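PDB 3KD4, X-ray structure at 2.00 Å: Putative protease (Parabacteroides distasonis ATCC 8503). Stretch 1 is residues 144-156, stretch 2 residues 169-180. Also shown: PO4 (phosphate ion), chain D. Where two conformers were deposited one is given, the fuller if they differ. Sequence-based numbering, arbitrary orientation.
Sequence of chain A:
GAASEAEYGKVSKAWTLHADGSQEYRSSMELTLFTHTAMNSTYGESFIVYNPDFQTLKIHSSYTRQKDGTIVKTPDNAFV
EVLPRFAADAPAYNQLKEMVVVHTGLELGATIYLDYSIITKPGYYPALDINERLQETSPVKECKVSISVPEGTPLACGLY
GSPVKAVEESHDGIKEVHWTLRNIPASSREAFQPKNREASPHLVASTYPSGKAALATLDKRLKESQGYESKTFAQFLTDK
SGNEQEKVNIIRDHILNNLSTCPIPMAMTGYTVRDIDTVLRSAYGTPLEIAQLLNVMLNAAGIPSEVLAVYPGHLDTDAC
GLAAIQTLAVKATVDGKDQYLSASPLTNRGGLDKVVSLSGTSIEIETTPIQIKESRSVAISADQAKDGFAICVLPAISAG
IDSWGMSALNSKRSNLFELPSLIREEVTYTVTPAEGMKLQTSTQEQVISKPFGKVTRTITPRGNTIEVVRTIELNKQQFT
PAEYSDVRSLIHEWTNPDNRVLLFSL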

ATOM      1  N   LYS A 144       3.926 -22.978  10.590  1.00 16.58           N
ATOM      2  CA  LYS A 144       3.219 -23.139  11.868  1.00 17.40           C
ATOM      3  C   LYS A 144       3.087 -21.809  12.531  1.00 16.55           C
ATOM      4  O   LYS A 144       4.064 -21.056  12.601  1.00 18.03           O
ATOM      5  CB  LYS A 144       3.961 -24.114  12.795  1.00 18.33           C
ATOM      6  CG  LYS A 144       3.903 -25.565  12.247  1.00 21.77           C
ATOM      7  CD  LYS A 144       4.622 -26.602  13.118  1.00 27.43           C
ATOM      8  CE  LYS A 144       4.277 -28.042  12.635  1.00 33.26           C
ATOM      9  NZ  LYS A 144       2.808 -28.479  12.880  1.00 37.56           N
ATOM     10  N   VAL A 145       1.869 -21.472  12.929  1.00 15.61           N
ATOM     11  CA  VAL A 145       1.599 -20.203  13.617  1.00 15.46           C
ATOM     12  C   VAL A 145       0.804 -20.500  14.857  1.00 15.08           C
ATOM     13  O   VAL A 145      -0.070 -21.410  14.870  1.00 16.02           O
ATOM     14  CB  VAL A 145       0.886 -19.140  12.722  1.00 15.83           C
ATOM     15  CG1 VAL A 145       1.864 -18.651  11.652  1.00 16.99           C
ATOM     16  CG2 VAL A 145      -0.424 -19.694  12.050  1.00 13.84           C
ATOM     17  N   SER A 146       1.118 -19.751  15.913  1.00 14.13           N
ATOM     18  CA  SER A 146       0.602 -20.027  17.240  1.00 14.75           C
ATOM     19  C   SER A 146       0.323 -18.729  17.966  1.00 14.35           C
ATOM     20  O   SER A 146       1.127 -17.799  17.894  1.00 13.83           O
ATOM     21  CB  SER A 146       1.699 -20.782  18.014  1.00 15.20           C
ATOM     22  OG  SER A 146       1.320 -21.021  19.309  1.00 20.76           O
ATOM     23  N   ILE A 147      -0.803 -18.649  18.661  1.00 14.34           N
ATOM     24  CA  ILE A 147      -1.116 -17.463  19.502  1.00 14.29           C
ATOM     25  C   ILE A 147      -1.447 -17.947  20.902  1.00 14.21           C
ATOM     26  O   ILE A 147      -2.217 -18.886  21.028  1.00 15.13           O
ATOM     27  CB  ILE A 147      -2.313 -16.691  18.958  1.00 15.33           C
ATOM     28  CG1 ILE A 147      -2.048 -16.181  17.532  1.00 16.53           C
ATOM     29  CG2 ILE A 147      -2.684 -15.481  19.893  1.00 13.85           C
ATOM     30  CD1 ILE A 147      -3.403 -15.743  16.785  1.00 17.20           C
ATOM     31  N   SER A 148      -0.820 -17.379  21.934  1.00 14.33           N
ATOM     32  CA  SER A 148      -1.094 -17.751  23.331  1.00 14.60           C
ATOM     33  C   SER A 148      -1.434 -16.520  24.102  1.00 14.13           C
ATOM     34  O   SER A 148      -0.709 -15.530  24.002  1.00 15.55           O
ATOM     35  CB  SER A 148       0.123 -18.397  23.980  1.00 14.64           C
ATOM     36  OG  SER A 148       0.528 -19.499  23.231  1.00 14.85           O
ATOM     37  N   VAL A 149      -2.526 -16.586  24.857  1.00 13.85           N
ATOM     38  CA  VAL A 149      -2.996 -15.485  25.701  1.00 13.21           C
ATOM     39  C   VAL A 149      -3.493 -16.090  27.031  1.00 14.30           C
ATOM     40  O   VAL A 149      -3.769 -17.302  27.110  1.00 13.11           O
ATOM     41  CB  VAL A 149      -4.109 -14.631  25.027  1.00 13.78           C
ATOM     42  CG1 VAL A 149      -3.719 -14.224  23.589  1.00 13.30           C
ATOM     43  CG2 VAL A 149      -5.455 -15.362  25.025  1.00 11.69           C
ATOM     44  N   PRO A 150      -3.615 -15.257  28.070  1.00 14.89           N
ATOM     45  CA  PRO A 150      -4.145 -15.754  29.340  1.00 16.56           C
ATOM     46  C   PRO A 150      -5.602 -16.187  29.217  1.00 17.11           C
ATOM     47  O   PRO A 150      -6.366 -15.561  28.520  1.00 16.11           O
ATOM     48  CB  PRO A 150      -4.014 -14.550  30.303  1.00 16.38           C
ATOM     49  CG  PRO A 150      -3.037 -13.638  29.656  1.00 17.04           C
ATOM     50  CD  PRO A 150      -3.252 -13.847  28.146  1.00 15.79           C
ATOM     51  N   GLU A 151      -5.947 -17.290  29.868  1.00 19.34           N
ATOM     52  CA  GLU A 151      -7.341 -17.672  29.957  1.00 22.03           C
ATOM     53  C   GLU A 151      -8.121 -16.491  30.467  1.00 21.88           C
ATOM     54  O   GLU A 151      -7.678 -15.768  31.364  1.00 21.06           O
ATOM     55  CB  GLU A 151      -7.546 -18.901  30.849  1.00 22.50           C
ATOM     56  CG  GLU A 151      -7.122 -20.103  30.055  1.00 28.67           C
ATOM     57  CD  GLU A 151      -7.271 -21.424  30.746  1.00 36.06           C
ATOM     58  OE1 GLU A 151      -7.529 -21.469  31.987  1.00 40.28           O
ATOM     59  OE2 GLU A 151      -7.100 -22.429  30.005  1.00 41.17           O
ATOM     60  N   GLY A 152      -9.249 -16.269  29.841  1.00 22.68           N
ATOM     61  CA  GLY A 152     -10.090 -15.155  30.213  1.00 23.48           C
ATOM     62  C   GLY A 152      -9.886 -13.905  29.386  1.00 23.38           C
ATOM     63  O   GLY A 152     -10.696 -12.959  29.504  1.00 24.72           O
ATOM     64  N   THR A 153      -8.815 -13.860  28.591  1.00 21.17           N
ATOM     65  CA  THR A 153      -8.565 -12.763  27.681  1.00 21.02           C
ATOM     66  C   THR A 153      -9.381 -13.025  26.401  1.00 20.48           C
ATOM     67  O   THR A 153      -9.360 -14.137  25.856  1.00 20.83           O
ATOM     68  CB  THR A 153      -7.037 -12.636  27.337  1.00 21.79           C
ATOM     69  OG1 THR A 153      -6.318 -12.229  28.513  1.00 24.53           O
ATOM     70  CG2 THR A 153      -6.734 -11.610  26.178  1.00 21.07           C
ATOM     71  N   PRO A 154     -10.131 -12.026  25.933  1.00 19.21           N
ATOM     72  CA  PRO A 154     -10.839 -12.270  24.667  1.00 19.81           C
ATOM     73  C   PRO A 154      -9.854 -12.433  23.514  1.00 18.82           C
ATOM     74  O   PRO A 154      -8.845 -11.775  23.491  1.00 19.55           O
ATOM     75  CB  PRO A 154     -11.676 -10.996  24.482  1.00 19.65           C
ATOM     76  CG  PRO A 154     -10.881  -9.935  25.192  1.00 20.99           C
ATOM     77  CD  PRO A 154     -10.316 -10.651  26.419  1.00 19.12           C
ATOM     78  N   LEU A 155     -10.144 -13.323  22.578  1.00 18.68           N
ATOM     79  CA  LEU A 155      -9.296 -13.517  21.438  1.00 18.18           C
ATOM     80  C   LEU A 155     -10.185 -13.751  20.215  1.00 18.72           C
ATOM     81  O   LEU A 155     -11.060 -14.602  20.223  1.00 18.87           O
ATOM     82  CB  LEU A 155      -8.309 -14.660  21.666  1.00 17.82           C
ATOM     83  CG  LEU A 155      -7.432 -15.050  20.469  1.00 18.37           C
ATOM     84  CD1 LEU A 155      -6.515 -13.931  20.093  1.00 18.52           C
ATOM     85  CD2 LEU A 155      -6.623 -16.317  20.784  1.00 19.66           C
ATOM     86  N   ALA A 156     -10.020 -12.921  19.202  1.00 18.18           N
ATOM     87  CA  ALA A 156     -10.627 -13.210  17.902  1.00 18.74           C
ATOM     88  C   ALA A 156      -9.463 -13.478  16.962  1.00 19.16           C
ATOM     89  O   ALA A 156      -8.458 -12.771  16.989  1.00 17.93           O
ATOM     90  CB  ALA A 156     -11.491 -12.042  17.422  1.00 18.80           C
ATOM     91  N   GLU A 169      -5.815 -25.309  22.249  1.00 26.11           N
ATOM     92  CA  GLU A 169      -5.144 -26.085  23.255  1.00 26.59           C
ATOM     93  C   GLU A 169      -4.989 -25.186  24.477  1.00 26.19           C
ATOM     94  O   GLU A 169      -4.378 -24.121  24.389  1.00 28.62           O
ATOM     95  CB  GLU A 169      -3.790 -26.485  22.708  1.00 26.52           C
ATOM     96  CG  GLU A 169      -2.917 -27.261  23.621  1.00 28.29           C
ATOM     97  CD  GLU A 169      -1.646 -27.676  22.932  1.00 30.43           C
ATOM     98  OE1 GLU A 169      -1.558 -27.426  21.705  1.00 32.93           O
ATOM     99  OE2 GLU A 169      -0.734 -28.232  23.590  1.00 28.11           O
ATOM    100  N   SER A 170      -5.586 -25.557  25.591  1.00 24.28           N
ATOM    101  CA  SER A 170      -5.334 -24.837  26.802  1.00 24.06           C
ATOM    102  C   SER A 170      -4.425 -25.617  27.728  1.00 22.47           C
ATOM    103  O   SER A 170      -4.419 -26.870  27.747  1.00 22.13           O
ATOM    104  CB  SER A 170      -6.620 -24.413  27.485  1.00 24.33           C
ATOM    105  OG  SER A 170      -7.338 -25.523  27.969  1.00 28.04           O
ATOM    106  N   HIS A 171      -3.644 -24.864  28.488  1.00 20.51           N
ATOM    107  CA  HIS A 171      -2.702 -25.442  29.439  1.00 18.81           C
ATOM    108  C   HIS A 171      -2.235 -24.346  30.378  1.00 17.96           C
ATOM    109  O   HIS A 171      -2.037 -23.210  29.958  1.00 15.32           O
ATOM    110  CB  HIS A 171      -1.485 -26.041  28.692  1.00 18.12           C
ATOM    111  CG  HIS A 171      -0.627 -25.006  28.037  1.00 17.73           C
ATOM    112  ND1 HIS A 171       0.468 -24.449  28.667  1.00 16.08           N
ATOM    113  CD2 HIS A 171      -0.756 -24.360  26.848  1.00 17.49           C
ATOM    114  CE1 HIS A 171       0.976 -23.505  27.888  1.00 17.78           C
ATOM    115  NE2 HIS A 171       0.271 -23.451  26.767  1.00 16.95           N
ATOM    116  N   ASP A 172      -2.096 -24.690  31.652  1.00 16.89           N
ATOM    117  CA  ASP A 172      -1.400 -23.847  32.615  1.00 17.46           C
ATOM    118  C   ASP A 172      -1.975 -22.431  32.723  1.00 16.58           C
ATOM    119  O   ASP A 172      -1.232 -21.492  32.950  1.00 16.35           O
ATOM    120  CB  ASP A 172       0.094 -23.817  32.252  1.00 17.01           C
ATOM    121  CG  ASP A 172       0.688 -25.224  32.128  1.00 18.96           C
ATOM    122  OD1 ASP A 172       0.794 -25.934  33.190  1.00 19.46           O
ATOM    123  OD2 ASP A 172       0.993 -25.643  30.969  1.00 18.05           O
ATOM    124  N   GLY A 173      -3.292 -22.299  32.595  1.00 15.99           N
ATOM    125  CA  GLY A 173      -3.984 -20.994  32.634  1.00 15.59           C
ATOM    126  C   GLY A 173      -3.822 -20.177  31.346  1.00 15.97           C
ATOM    127  O   GLY A 173      -4.103 -18.990  31.325  1.00 16.12           O
ATOM    128  N   ILE A 174      -3.319 -20.808  30.282  1.00 16.33           N
ATOM    129  CA  ILE A 174      -3.072 -20.156  28.998  1.00 15.80           C
ATOM    130  C   ILE A 174      -3.956 -20.798  27.936  1.00 16.04           C
ATOM    131  O   ILE A 174      -4.142 -22.011  27.883  1.00 16.77           O
ATOM    132  CB  ILE A 174      -1.592 -20.271  28.557  1.00 16.28           C
ATOM    133  CG1 ILE A 174      -0.661 -19.561  29.548  1.00 17.03           C
ATOM    134  CG2 ILE A 174      -1.373 -19.718  27.107  1.00 14.44           C
ATOM    135  CD1 ILE A 174       0.744 -20.133  29.548  1.00 16.38           C
ATOM    136  N   LYS A 175      -4.495 -19.953  27.079  1.00 16.33           N
ATOM    137  CA  LYS A 175      -5.307 -20.374  25.973  1.00 17.90           C
ATOM    138  C   LYS A 175      -4.417 -20.228  24.712  1.00 17.81           C
ATOM    139  O   LYS A 175      -3.853 -19.158  24.459  1.00 16.78           O
ATOM    140  CB  LYS A 175      -6.546 -19.472  25.956  1.00 18.81           C
ATOM    141  CG  LYS A 175      -7.229 -19.311  24.670  1.00 22.95           C
ATOM    142  CD  LYS A 175      -8.626 -18.686  24.849  1.00 25.27           C
ATOM    143  CE  LYS A 175      -8.591 -17.189  25.180  1.00 24.83           C
ATOM    144  NZ  LYS A 175      -9.980 -16.659  25.334  1.00 24.33           N
ATOM    145  N   GLU A 176      -4.257 -21.318  23.971  1.00 18.44           N
ATOM    146  CA  GLU A 176      -3.423 -21.318  22.787  0.50 19.02           C
ATOM    147  C   GLU A 176      -4.191 -21.815  21.572  1.00 19.06           C
ATOM    148  O   GLU A 176      -5.008 -22.734  21.669  1.00 18.79           O
ATOM    149  CB  GLU A 176      -2.198 -22.199  23.007  0.50 19.77           C
ATOM    150  CG  GLU A 176      -1.292 -22.236  21.808  0.50 22.21           C
ATOM    151  CD  GLU A 176      -0.110 -23.112  22.041  0.50 26.37           C
ATOM    152  OE1 GLU A 176       0.075 -23.544  23.201  0.50 28.96           O
ATOM    153  OE2 GLU A 176       0.630 -23.364  21.060  0.50 29.88           O
ATOM    154  N   VAL A 177      -3.940 -21.191  20.420  1.00 18.28           N
ATOM    155  CA  VAL A 177      -4.511 -21.651  19.187  1.00 19.07           C
ATOM    156  C   VAL A 177      -3.382 -21.718  18.159  1.00 18.45           C
ATOM    157  O   VAL A 177      -2.495 -20.844  18.131  1.00 17.15           O
ATOM    158  CB  VAL A 177      -5.678 -20.751  18.723  1.00 20.26           C
ATOM    159  CG1 VAL A 177      -5.247 -19.308  18.602  1.00 24.12           C
ATOM    160  CG2 VAL A 177      -6.256 -21.223  17.421  1.00 20.50           C
ATOM    161  N   HIS A 178      -3.392 -22.765  17.357  1.00 16.64           N
ATOM    162  CA  HIS A 178      -2.371 -22.927  16.365  1.00 17.34           C
ATOM    163  C   HIS A 178      -2.914 -23.453  15.060  1.00 16.49           C
ATOM    164  O   HIS A 178      -3.978 -24.081  15.033  1.00 15.52           O
ATOM    165  CB  HIS A 178      -1.184 -23.777  16.872  1.00 17.51           C
ATOM    166  CG  HIS A 178      -1.525 -25.181  17.263  1.00 18.91           C
ATOM    167  ND1 HIS A 178      -1.876 -25.543  18.550  1.00 20.89           N
ATOM    168  CD2 HIS A 178      -1.518 -26.330  16.542  1.00 23.02           C
ATOM    169  CE1 HIS A 178      -2.081 -26.848  18.598  1.00 22.28           C
ATOM    170  NE2 HIS A 178      -1.885 -27.350  17.393  1.00 20.99           N
ATOM    171  N   TRP A 179      -2.180 -23.164  13.984  1.00 16.35           N
ATOM    172  CA  TRP A 179      -2.511 -23.674  12.675  1.00 17.17           C
ATOM    173  C   TRP A 179      -1.234 -24.213  12.008  1.00 17.44           C
ATOM    174  O   TRP A 179      -0.148 -23.677  12.247  1.00 16.14           O
ATOM    175  CB  TRP A 179      -3.040 -22.537  11.794  1.00 17.63           C
ATOM    176  CG  TRP A 179      -4.235 -21.801  12.231  1.00 18.47           C
ATOM    177  CD1 TRP A 179      -5.463 -21.866  11.652  1.00 19.61           C
ATOM    178  CD2 TRP A 179      -4.334 -20.796  13.269  1.00 17.87           C
ATOM    179  NE1 TRP A 179      -6.328 -21.003  12.271  1.00 19.88           N
ATOM    180  CE2 TRP A 179      -5.667 -20.318  13.254  1.00 20.52           C
ATOM    181  CE3 TRP A 179      -3.441 -20.252  14.183  1.00 18.88           C
ATOM    182  CZ2 TRP A 179      -6.133 -19.353  14.151  1.00 19.12           C
ATOM    183  CZ3 TRP A 179      -3.896 -19.283  15.078  1.00 19.44           C
ATOM    184  CH2 TRP A 179      -5.232 -18.851  15.060  1.00 20.33           C
ATOM    185  N   THR A 180      -1.392 -25.195  11.103  1.00 16.58           N
ATOM    186  CA  THR A 180      -0.285 -25.692  10.303  1.00 16.98           C
ATOM    187  C   THR A 180      -0.647 -25.643   8.829  1.00 17.13           C
ATOM    188  O   THR A 180      -1.631 -26.244   8.397  1.00 16.58           O
ATOM    189  CB  THR A 180       0.119 -27.091  10.730  1.00 17.79           C
ATOM    190  OG1 THR A 180       0.496 -27.054  12.111  1.00 18.91           O
ATOM    191  CG2 THR A 180       1.337 -27.597   9.904  1.00 16.79           C
TER
HETATM  192  P   PO4 D   3     -11.271 -18.745  28.144  0.50 45.19           P
HETATM  193  O1  PO4 D   3     -10.116 -19.581  28.638  0.50 44.58           O
HETATM  194  O2  PO4 D   3     -10.735 -17.364  27.840  0.50 42.53           O
HETATM  195  O3  PO4 D   3     -11.842 -19.364  26.891  0.50 43.57           O
HETATM  196  O4  PO4 D   3     -12.336 -18.683  29.205  0.50 43.87           O
HETATM  197  O   HOH W   1       1.019 -21.740  24.929  1.00 18.71           O
HETATM  198  O   HOH W   2      -5.472 -24.219  31.608  1.00 30.64           O
HETATM  199  O   HOH W   3     -12.164 -15.313  23.248  1.00 22.52           O

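The contact is an antiparallel strand pairing: residues 144-150 and 174-180 run with their N-to-C directions 161° apart, and the two full stretches bury 894 Å² between them, both sides summed. The backbone ladder is complete over three hydrogen-bonded pairs. Val 145 N reaches Trp 179 O at 3.1 Å and Trp 179 N returns to Val 145 O at 2.9 Å; Ile 147 N to Val 177 O (2.8 Å) and Val 177 N to Ile 147 O (2.9 Å) repeat the pattern, as do Val 149 N to Lys 175 O (2.9 Å) and Lys 175 N to Val 149 O (2.7 Å). All six N-H...O angles lie between 161° and 168°, so the bonds are nearly straight. Beyond Pro 150, whose nitrogen carries no hydrogen, Glu 151 N adds a bond to Gly 173 O (2.9 Å, 171°). CA-H...O contacts fill the intervening positions, for example Ser 146 CA to Val 177 O at 3.3 Å.

Alternation sorts the side chains by face. Val 145, Ile 147, Val 177 and Trp 179 share the apolar one: Val 145 CG2 lies 3.7 Å from Trp 179 CE3, and Ile 147 CD1 approaches Trp 179 CZ3 obliquely at 4.0 Å. Leu 155, past the strand, extends this packing, its CD2 3.9 Å from Val 177 CG1.

Polar side chains occupy the other face. Lys 144 NZ donates to Thr 180 OG1 (2.8 Å), while one water links Ser 148 OG (2.9 Å), His 171 NE2 (2.6 Å) and Glu 176 OE1 (2.7 Å).

Lys 175 follows the apolar face but ends in polar company. Its CE packs 3.6 Å from Val 149 CG2, and its NZ donates to Thr 153 O (2.6 Å) and phosphate O2 (2.7 Å). Gly 152 N also donates to that phosphate O2 (2.7 Å), so the ion bridges the stretches.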